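Local atomic coordinates of choline dehydrogenase and related flavoproteins (Aspergillus oryzae, PDB entry 3Q9T), a protein that oxidises formate as a flavoprotein oxidase of the glucose-methanol-choline family, carrying 8-formyl-FAD at its catalytic site. Residues K68-M71 with V72-D75; G104-A107 with T108-W112; F169-N172 with L173-W177; F466-D469 with L470-G474. One frame throughout, in Å; residues are numbered along the deposited sequence.

Interaction 1. Residues K68-M71 with V72-D75; sequences KTTM and VRRD
Thr70 and Val72 carry this contact, on the first arm of a β hairpin formed by strands 67-74 and 77-81, where the chain turns a corner at Met71. The methyl of Thr70 leans over the backbone beyond the corner, its CG2 lying 3.4 Å from Val72 O. That methyl stands anti to the backbone N, which leaves OG1 on the N side of its own residue (chi1 -62°), near the end of Arg73. The side chains of Thr70 and Arg73 cross at about a right angle: the arginine bends at chi3 (-76°) and turns its guanidinium back along the strand toward the threonine. The firm partner of that group is Glu78 on the second arm of the hairpin, a salt bridge through Arg73 NE. Val72 points away from 68-71 overall, although its CB and CG1 each lie 3.3 Å from Met71 C, and it touches Tyr77 of the second arm. The side chain of Met71 leads away from the following residues, its CB 4.1 Å from Val72 CG1. Backbone hydrogen bonds of Met71 with Arg79 and with Phe450 tie the corner into its surroundings. Farther out, Lys68 forms a salt bridge with Glu78 of the second subunit, so the hairpin takes part in the dimer contact. Where the Thr70 hydroxyl approaches the guanidinium, OG1 lies 3.3 Å from Arg73 NH1, oblique to the plane of the group.

Interaction 2. Residues G104-A107 with T108-W112; sequences GHKA and TFDQW
Lys106 and Asp110, one turn apart on the short helix 106-110, form a salt bridge, with Lys106 NZ 2.9 Å from Asp110 OD2 and on the syn lone pair of that oxygen. The lysine is extended as far as CE and bends only at its last torsion (chi4 54°), which swings NZ back to the carboxylate. One water donates to Asp110 OD1 at 2.8 Å and accepts weakly from Lys106 NZ, while the same OD1 also takes the backbone amide of Trp122.

Among the other hydrogen bonds, Asp110 N to Lys106 O at 2.9 Å closes the helical turn, and Thr108 N reaches His105 O at 3.0 Å. His105 is the N-cap, its ND1 accepting from Ala107 N at 3.1 Å. Thr108 OG1 hydrogen-bonds Asp551.

The apolar contact centres on Phe109, whose ring presents its edge to Gly104, with CE2 4.0 Å from Gly104 CA, and also meets Trp122 of helix 122-131. Gly104, just before the helix, lies about 10 Å from the bound 8-formyl-FAD.

With a lysine and a water on its two oxygens, and a backbone amide besides, the Asp110 carboxylate is probably stabilised as the anion and held against rotation.

Interaction 3. Residues F169-N172 with L173-W177; sequences FREN and LTKAW
Arg170 O is gripped twice by Thr174: the backbone N and the hydroxyl OG1 each donate to it at 2.9 Å, arriving from opposite faces of the carbonyl plane. The hydroxyl can do so because OG1 sits beside its own backbone N (chi1 -66°), facing back down the helix to the carbonyl one turn earlier. The arginine side chain points the other way, to a salt bridge with Glu354.

These residues belong to helix 167-179, whose regular i to i+4 ladder continues with Leu173 N on Phe169 O at 3.0 Å and Ala176 N on Asn172 O at 2.9 Å. On its buried side Phe169 and Leu173 lie side by side, pointing the same way, and touch through Phe169 CE1 and Leu173 CD2, 4.2 Å apart. Leu173 also rests on Leu470 and Leu471 of helix 454-473 and on Leu355 of strand 353-358.

The other flank is charged and looser. Glu171 and Lys175 form a long salt bridge, OE2 to NZ 3.9 Å, with Lys175 CE as near to the carboxylate carbon CD as NZ is to OE2. Asn172 runs alongside the same lysine, while its ND2 turns back to the backbone oxygen of Pro168.

Interaction 4. Residues F466-D469 with L470-G474; sequences FSYD and LLFKG
Tyr468 and Phe472 touch closely, their side chains standing side by side and pointing the same way from one flank of the helix. The planes are inclined by only 7°, yet the rings are slid so far apart, with centroids 5.2 Å from each other, that they scarcely overlap; the touch is between Tyr468 CD1 and Phe472 CE2 at 3.6 Å. Phe472 N donates to Tyr468 O at 2.7 Å, and that oxygen also lies in the plane of the phenylalanine ring at its edge. Tyr468 OH binds Glu484. The buried, tightly packed side belongs to Leu470, set on helix 167-179, and Leu471, which touches Leu173 and Leu314 of strand 308-316.

The looser side is polar. Lys473, an exposed residue with its chain extended beyond CG, runs along Asp469 to a salt bridge, NZ 3.1 Å from OD1 and well above the carboxylate plane. OD2 is held by Tyr364 OH, so both oxygens have a partner. Lys473 N meanwhile donates to Asp469 O at 2.9 Å. The pairings follow the i to i+4 spacing of an α-helix, the C-terminal part of helix 454-473, with Leu470 and Leu471 turned inward and the ion pair on the other side.

In the fold
Along the chain the four contacts follow one another in order. The first three fall in the N-terminal part of the oxidoreductase and interaction 4 in the C-terminal part, but their positions in the fold pair them differently. Interactions 3 and 4 have centres about 11 Å apart and touch: helices 167-179 and 454-473 pack together, with Leu470 CD2 3.3 Å from Trp177 N and Ala176 against Gly474, joining the two parts of the sequence. Both helices also contact strands of the large mixed sheet. Interactions 1 and 2 stand alone, centres about 28 Å apart: the hairpin reaches the second subunit, whereas Gly104, just before helix 106-110, lies about 10 Å from the bound FAD.

Interaction 1. Residues K68-M71 with V72-D75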
loop_
_atom_site.group_PDB
_atom_site.type_symbol
_atom_site.label_atom_id
_atom_site.label_comp_id
_atom_site.label_asym_id
_atom_site.label_seq_id
_atom_site.Cartn_x
_atom_site.Cartn_y
_atom_site.Cartn_z
ATOM N N LYS A 68 5.102 -8.162 -5.874
ATOM C CA LYS A 68 4.256 -7.449 -4.931
ATOM C C LYS A 68 4.272 -8.219 -3.618
ATOM O O LYS A 68 4.167 -9.451 -3.628
ATOM C CB LYS A 68 2.815 -7.411 -5.439
ATOM C CG LYS A 68 2.607 -6.606 -6.724
ATOM C CD LYS A 68 1.159 -6.701 -7.162
ATOM C CE LYS A 68 0.815 -5.637 -8.202
ATOM N NZ LYS A 68 -0.586 -5.834 -8.680
ATOM N N THR A 69 4.423 -7.513 -2.496
ATOM C CA THR A 69 4.197 -8.127 -1.195
ATOM C C THR A 69 3.688 -7.166 -0.129
ATOM O O THR A 69 4.062 -5.998 -0.094
ATOM C CB THR A 69 5.432 -8.954 -0.645
ATOM O OG1 THR A 69 6.104 -8.230 0.383
ATOM C CG2 THR A 69 6.381 -9.332 -1.719
ATOM N N THR A 70 2.813 -7.679 0.729
ATOM C CA THR A 70 2.289 -6.918 1.855
ATOM C C THR A 70 3.344 -6.839 2.954
ATOM O O THR A 70 3.792 -7.866 3.487
ATOM C CB THR A 70 1.005 -7.572 2.431
ATOM O OG1 THR A 70 -0.019 -7.582 1.435
ATOM C CG2 THR A 70 0.502 -6.823 3.684
ATOM N N MET A 71 3.725 -5.613 3.288
ATOM C CA MET A 71 4.782 -5.353 4.259
ATOM C C MET A 71 4.226 -5.406 5.665
ATOM O O MET A 71 4.813 -6.013 6.561
ATOM C CB MET A 71 5.404 -3.982 3.994
ATOM C CG MET A 71 6.117 -3.895 2.638
ATOM S SD MET A 71 7.719 -4.750 2.648
ATOM C CE MET A 71 7.628 -5.595 1.074
ATOM N N VAL A 72 3.091 -4.748 5.856
ATOM C CA VAL A 72 2.401 -4.812 7.120
ATOM C C VAL A 72 0.906 -4.929 6.931
ATOM O O VAL A 72 0.336 -4.350 6.005
ATOM C CB VAL A 72 2.818 -3.664 8.104
ATOM C CG1 VAL A 72 3.696 -2.644 7.422
ATOM C CG2 VAL A 72 1.622 -3.033 8.768
ATOM N N ARG A 73 0.298 -5.731 7.798
ATOM C CA ARG A 73 -1.133 -5.957 7.801
ATOM C C ARG A 73 -1.612 -5.975 9.245
ATOM O O ARG A 73 -1.748 -7.033 9.847
ATOM C CB ARG A 73 -1.475 -7.284 7.105
ATOM C CG ARG A 73 -2.976 -7.521 6.949
ATOM C CD ARG A 73 -3.272 -8.794 6.159
ATOM N NE ARG A 73 -3.040 -8.602 4.733
ATOM C CZ ARG A 73 -2.768 -9.586 3.877
ATOM N NH1 ARG A 73 -2.585 -9.315 2.586
ATOM N NH2 ARG A 73 -2.682 -10.844 4.304
ATOM N N ARG A 74 -1.802 -4.782 9.801
ATOM C CA ARG A 74 -2.340 -4.598 11.136
ATOM C C ARG A 74 -3.741 -4.035 10.954
ATOM O O ARG A 74 -4.083 -3.581 9.862
ATOM C CB ARG A 74 -1.494 -3.591 11.926
ATOM C CG ARG A 74 -0.073 -4.061 12.287
ATOM C CD ARG A 74 0.806 -2.879 12.707
ATOM N NE ARG A 74 0.142 -2.019 13.692
ATOM C CZ ARG A 74 0.205 -2.195 15.010
ATOM N NH1 ARG A 74 0.913 -3.196 15.530
ATOM N NH2 ARG A 74 -0.432 -1.359 15.813
ATOM N N ASP A 75 -4.548 -4.053 12.011
ATOM C CA ASP A 75 -5.869 -3.429 11.956
ATOM C C ASP A 75 -5.786 -1.902 11.715
ATOM O O ASP A 75 -6.628 -1.339 11.031
ATOM C CB ASP A 75 -6.687 -3.748 13.222
ATOM C CG ASP A 75 -7.348 -5.141 13.180
ATOM O OD1 ASP A 75 -7.208 -5.834 12.146
ATOM O OD2 ASP A 75 -8.027 -5.541 14.173
#

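Interaction 2. Residues G104-A107 with T108-W112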
loop_
_atom_site.group_PDB
_atom_site.type_symbol
_atom_site.label_atom_id
_atom_site.label_comp_id
_atom_site.label_asym_id
_atom_site.label_seq_id
_atom_site.Cartn_x
_atom_site.Cartn_y
_atom_site.Cartn_z
ATOM N N GLY A 104 25.859 -14.434 12.255
ATOM C CA GLY A 104 24.869 -14.322 13.304
ATOM C C GLY A 104 25.343 -14.815 14.666
ATOM O O GLY A 104 26.485 -15.233 14.834
ATOM N N HIS A 105 24.444 -14.790 15.640
ATOM C CA HIS A 105 24.818 -14.974 17.028
ATOM C C HIS A 105 24.682 -16.440 17.419
ATOM O O HIS A 105 23.717 -17.093 17.062
ATOM C CB HIS A 105 23.953 -14.079 17.914
ATOM C CG HIS A 105 24.456 -13.933 19.314
ATOM N ND1 HIS A 105 24.207 -14.868 20.295
ATOM C CD2 HIS A 105 25.176 -12.947 19.907
ATOM C CE1 HIS A 105 24.753 -14.467 21.431
ATOM N NE2 HIS A 105 25.347 -13.305 21.222
ATOM N N LYS A 106 25.680 -16.949 18.129
ATOM C CA LYS A 106 25.707 -18.339 18.570
ATOM C C LYS A 106 24.442 -18.770 19.328
ATOM O O LYS A 106 23.919 -19.854 19.109
ATOM C CB LYS A 106 26.956 -18.577 19.439
ATOM C CG LYS A 106 26.950 -19.882 20.259
ATOM C CD LYS A 106 28.314 -20.080 20.952
ATOM C CE LYS A 106 28.203 -20.938 22.206
ATOM N NZ LYS A 106 27.546 -22.252 21.977
ATOM N N ALA A 107 23.947 -17.923 20.215
ATOM C CA ALA A 107 22.788 -18.288 21.011
ATOM C C ALA A 107 21.582 -18.557 20.118
ATOM O O ALA A 107 20.720 -19.375 20.443
ATOM C CB ALA A 107 22.473 -17.194 22.002
ATOM N N THR A 108 21.526 -17.864 18.991
ATOM C CA THR A 108 20.379 -17.984 18.107
ATOM C C THR A 108 20.423 -19.301 17.348
ATOM O O THR A 108 19.420 -20.018 17.247
ATOM C CB THR A 108 20.294 -16.792 17.150
ATOM O OG1 THR A 108 19.978 -15.613 17.904
ATOM C CG2 THR A 108 19.215 -17.025 16.102
ATOM N N PHE A 109 21.596 -19.640 16.835
ATOM C CA PHE A 109 21.745 -20.882 16.098
ATOM C C PHE A 109 21.596 -22.076 17.040
ATOM O O PHE A 109 21.066 -23.112 16.659
ATOM C CB PHE A 109 23.095 -20.921 15.400
ATOM C CG PHE A 109 23.145 -20.137 14.114
ATOM C CD1 PHE A 109 22.739 -20.713 12.916
ATOM C CD2 PHE A 109 23.638 -18.842 14.099
ATOM C CE1 PHE A 109 22.813 -20.001 11.714
ATOM C CE2 PHE A 109 23.725 -18.129 12.921
ATOM C CZ PHE A 109 23.301 -18.705 11.721
ATOM N N ASP A 110 22.047 -21.919 18.277
ATOM C CA ASP A 110 21.865 -22.964 19.259
ATOM C C ASP A 110 20.395 -23.305 19.430
ATOM O O ASP A 110 20.062 -24.446 19.720
ATOM C CB ASP A 110 22.482 -22.578 20.610
ATOM C CG ASP A 110 23.971 -22.869 20.676
ATOM O OD1 ASP A 110 24.485 -23.600 19.792
ATOM O OD2 ASP A 110 24.621 -22.379 21.622
ATOM N N GLN A 111 19.509 -22.325 19.256
ATOM C CA GLN A 111 18.079 -22.571 19.423
ATOM C C GLN A 111 17.486 -23.314 18.227
ATOM O O GLN A 111 16.360 -23.778 18.284
ATOM C CB GLN A 111 17.314 -21.275 19.693
ATOM C CG GLN A 111 17.849 -20.477 20.864
ATOM C CD GLN A 111 17.970 -21.301 22.126
ATOM O OE1 GLN A 111 16.966 -21.668 22.735
ATOM N NE2 GLN A 111 19.205 -21.596 22.530
ATOM N N TRP A 112 18.246 -23.432 17.145
ATOM C CA TRP A 112 17.788 -24.271 16.041
ATOM C C TRP A 112 17.636 -25.722 16.519
ATOM O O TRP A 112 16.926 -26.520 15.905
ATOM C CB TRP A 112 18.740 -24.217 14.854
ATOM C CG TRP A 112 18.763 -22.905 14.099
ATOM C CD1 TRP A 112 18.437 -21.672 14.575
ATOM C CD2 TRP A 112 19.140 -22.716 12.727
ATOM N NE1 TRP A 112 18.583 -20.726 13.588
ATOM C CE2 TRP A 112 19.020 -21.342 12.446
ATOM C CE3 TRP A 112 19.558 -23.581 11.709
ATOM C CZ2 TRP A 112 19.309 -20.807 11.191
ATOM C CZ3 TRP A 112 19.852 -23.050 10.462
ATOM C CH2 TRP A 112 19.723 -21.673 10.213
HETATM O O HOH W 1 27.023 -24.791 19.816
#

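Interaction 3. Residues F169-N172 with L173-W177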
loop_
_atom_site.group_PDB
_atom_site.type_symbol
_atom_site.label_atom_id
_atom_site.label_comp_id
_atom_site.label_asym_id
_atom_site.label_seq_id
_atom_site.Cartn_x
_atom_site.Cartn_y
_atom_site.Cartn_z
ATOM N N PHE A 169 35.106 9.872 6.888
ATOM C CA PHE A 169 33.780 9.396 7.285
ATOM C C PHE A 169 33.905 8.234 8.272
ATOM O O PHE A 169 33.372 8.284 9.388
ATOM C CB PHE A 169 32.998 9.005 6.024
ATOM C CG PHE A 169 31.768 8.184 6.281
ATOM C CD1 PHE A 169 31.847 6.802 6.358
ATOM C CD2 PHE A 169 30.520 8.792 6.400
ATOM C CE1 PHE A 169 30.705 6.039 6.580
ATOM C CE2 PHE A 169 29.374 8.026 6.616
ATOM C CZ PHE A 169 29.467 6.652 6.696
ATOM N N ARG A 170 34.653 7.200 7.894
ATOM C CA ARG A 170 34.845 6.070 8.808
ATOM C C ARG A 170 35.425 6.496 10.154
ATOM O O ARG A 170 35.021 5.983 11.216
ATOM C CB ARG A 170 35.717 4.983 8.173
ATOM C CG ARG A 170 35.135 4.409 6.875
ATOM C CD ARG A 170 35.905 3.172 6.450
ATOM N NE ARG A 170 37.287 3.476 6.109
ATOM C CZ ARG A 170 37.685 3.892 4.910
ATOM N NH1 ARG A 170 36.806 4.055 3.923
ATOM N NH2 ARG A 170 38.966 4.146 4.697
ATOM N N GLU A 171 36.376 7.424 10.116
ATOM C CA GLU A 171 37.059 7.858 11.339
ATOM C C GLU A 171 36.099 8.600 12.277
ATOM O O GLU A 171 36.079 8.353 13.483
ATOM C CB GLU A 171 38.284 8.714 10.999
ATOM C CG GLU A 171 38.405 9.998 11.816
ATOM C CD GLU A 171 39.536 9.956 12.838
ATOM O OE1 GLU A 171 39.664 8.938 13.557
ATOM O OE2 GLU A 171 40.296 10.947 12.918
ATOM N N ASN A 172 35.278 9.485 11.718
ATOM C CA ASN A 172 34.255 10.171 12.514
ATOM C C ASN A 172 33.151 9.267 13.085
ATOM O O ASN A 172 32.735 9.443 14.235
ATOM C CB ASN A 172 33.658 11.322 11.731
ATOM C CG ASN A 172 34.560 12.544 11.731
ATOM O OD1 ASN A 172 34.583 13.311 12.690
ATOM N ND2 ASN A 172 35.318 12.718 10.656
ATOM N N LEU A 173 32.716 8.290 12.289
ATOM C CA LEU A 173 31.687 7.344 12.698
ATOM C C LEU A 173 32.218 6.507 13.840
ATOM O O LEU A 173 31.506 6.211 14.798
ATOM C CB LEU A 173 31.288 6.439 11.514
ATOM C CG LEU A 173 30.203 5.366 11.727
ATOM C CD1 LEU A 173 28.979 5.946 12.422
ATOM C CD2 LEU A 173 29.795 4.645 10.408
ATOM N N THR A 174 33.488 6.126 13.728
ATOM C CA THR A 174 34.128 5.320 14.754
ATOM C C THR A 174 34.202 6.104 16.066
ATOM O O THR A 174 33.821 5.600 17.136
ATOM C CB THR A 174 35.529 4.828 14.305
ATOM O OG1 THR A 174 35.381 3.918 13.204
ATOM C CG2 THR A 174 36.248 4.119 15.456
ATOM N N LYS A 175 34.663 7.347 15.969
ATOM C CA LYS A 175 34.746 8.238 17.130
ATOM C C LYS A 175 33.364 8.395 17.780
ATOM O O LYS A 175 33.213 8.294 19.005
ATOM C CB LYS A 175 35.268 9.606 16.678
ATOM C CG LYS A 175 36.315 10.240 17.571
ATOM C CD LYS A 175 36.715 11.635 17.063
ATOM C CE LYS A 175 37.566 11.569 15.804
ATOM N NZ LYS A 175 37.770 12.910 15.178
ATOM N N ALA A 176 32.354 8.634 16.943
ATOM C CA ALA A 176 30.996 8.834 17.427
ATOM C C ALA A 176 30.526 7.611 18.208
ATOM O O ALA A 176 30.031 7.731 19.327
ATOM C CB ALA A 176 30.060 9.121 16.253
ATOM N N TRP A 177 30.721 6.435 17.610
ATOM C CA TRP A 177 30.316 5.168 18.205
ATOM C C TRP A 177 30.925 4.951 19.585
ATOM O O TRP A 177 30.224 4.614 20.550
ATOM C CB TRP A 177 30.698 4.001 17.275
ATOM C CG TRP A 177 30.100 2.682 17.671
ATOM C CD1 TRP A 177 30.662 1.732 18.471
ATOM C CD2 TRP A 177 28.809 2.179 17.296
ATOM N NE1 TRP A 177 29.807 0.670 18.616
ATOM C CE2 TRP A 177 28.664 0.916 17.902
ATOM C CE3 TRP A 177 27.771 2.671 16.498
ATOM C CZ2 TRP A 177 27.514 0.137 17.744
ATOM C CZ3 TRP A 177 26.627 1.897 16.336
ATOM C CH2 TRP A 177 26.507 0.642 16.955
#

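Interaction 4. Residues F466-D469 with L470-G474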
loop_
_atom_site.group_PDB
_atom_site.type_symbol
_atom_site.label_atom_id
_atom_site.label_comp_id
_atom_site.label_asym_id
_atom_site.label_seq_id
_atom_site.Cartn_x
_atom_site.Cartn_y
_atom_site.Cartn_z
ATOM N N PHE A 466 18.456 5.715 19.047
ATOM C CA PHE A 466 19.862 5.372 19.233
ATOM C C PHE A 466 20.727 5.847 18.057
ATOM O O PHE A 466 21.791 6.421 18.273
ATOM C CB PHE A 466 20.024 3.867 19.434
ATOM C CG PHE A 466 21.446 3.388 19.360
ATOM C CD1 PHE A 466 22.130 3.029 20.514
ATOM C CD2 PHE A 466 22.097 3.273 18.131
ATOM C CE1 PHE A 466 23.441 2.575 20.451
ATOM C CE2 PHE A 466 23.401 2.826 18.055
ATOM C CZ PHE A 466 24.079 2.471 19.216
ATOM N N SER A 467 20.276 5.608 16.821
ATOM C CA SER A 467 21.053 6.007 15.649
ATOM C C SER A 467 21.198 7.520 15.534
ATOM O O SER A 467 22.263 8.013 15.145
ATOM C CB SER A 467 20.468 5.446 14.345
ATOM O OG SER A 467 20.374 4.042 14.389
ATOM N N TYR A 468 20.119 8.239 15.847
ATOM C CA TYR A 468 20.108 9.704 15.831
ATOM C C TYR A 468 21.048 10.301 16.886
ATOM O O TYR A 468 21.849 11.196 16.587
ATOM C CB TYR A 468 18.671 10.231 15.992
ATOM C CG TYR A 468 18.040 10.575 14.667
ATOM C CD1 TYR A 468 17.816 11.903 14.299
ATOM C CD2 TYR A 468 17.721 9.577 13.753
ATOM C CE1 TYR A 468 17.257 12.226 13.066
ATOM C CE2 TYR A 468 17.155 9.886 12.516
ATOM C CZ TYR A 468 16.930 11.211 12.178
ATOM O OH TYR A 468 16.377 11.518 10.959
ATOM N N ASP A 469 20.964 9.787 18.110
ATOM C CA ASP A 469 21.908 10.162 19.168
ATOM C C ASP A 469 23.347 10.008 18.709
ATOM O O ASP A 469 24.171 10.901 18.887
ATOM C CB ASP A 469 21.695 9.293 20.404
ATOM C CG ASP A 469 20.413 9.612 21.114
ATOM O OD1 ASP A 469 19.822 10.660 20.799
ATOM O OD2 ASP A 469 20.000 8.825 21.985
ATOM N N LEU A 470 23.635 8.863 18.109
ATOM C CA LEU A 470 24.989 8.517 17.692
ATOM C C LEU A 470 25.508 9.530 16.683
ATOM O O LEU A 470 26.654 9.968 16.739
ATOM C CB LEU A 470 24.947 7.119 17.069
ATOM C CG LEU A 470 26.119 6.258 16.586
ATOM C CD1 LEU A 470 26.041 6.076 15.086
ATOM C CD2 LEU A 470 27.508 6.712 17.054
ATOM N N LEU A 471 24.643 9.917 15.762
ATOM C CA LEU A 471 25.091 10.650 14.602
ATOM C C LEU A 471 24.981 12.154 14.824
ATOM O O LEU A 471 25.794 12.918 14.294
ATOM C CB LEU A 471 24.314 10.211 13.356
ATOM C CG LEU A 471 24.519 8.764 12.872
ATOM C CD1 LEU A 471 23.451 8.371 11.845
ATOM C CD2 LEU A 471 25.916 8.534 12.290
ATOM N N PHE A 472 23.986 12.572 15.608
ATOM C CA PHE A 472 23.785 13.995 15.921
ATOM C C PHE A 472 24.518 14.463 17.170
ATOM O O PHE A 472 24.662 15.657 17.391
ATOM C CB PHE A 472 22.292 14.346 16.048
ATOM C CG PHE A 472 21.619 14.576 14.730
ATOM C CD1 PHE A 472 21.454 15.858 14.236
ATOM C CD2 PHE A 472 21.175 13.508 13.969
ATOM C CE1 PHE A 472 20.847 16.065 13.018
ATOM C CE2 PHE A 472 20.569 13.715 12.752
ATOM C CZ PHE A 472 20.407 14.996 12.279
ATOM N N LYS A 473 24.969 13.528 17.992
ATOM C CA LYS A 473 25.611 13.894 19.254
ATOM C C LYS A 473 26.985 13.254 19.367
ATOM O O LYS A 473 27.791 13.667 20.187
ATOM C CB LYS A 473 24.782 13.428 20.456
ATOM C CG LYS A 473 23.373 13.972 20.544
ATOM C CD LYS A 473 22.698 13.398 21.776
ATOM C CE LYS A 473 21.236 13.763 21.843
ATOM N NZ LYS A 473 20.508 12.894 22.830
ATOM N N GLY A 474 27.240 12.220 18.566
ATOM C CA GLY A 474 28.495 11.499 18.673
ATOM C C GLY A 474 29.689 12.352 18.290
ATOM O O GLY A 474 29.621 13.145 17.349
#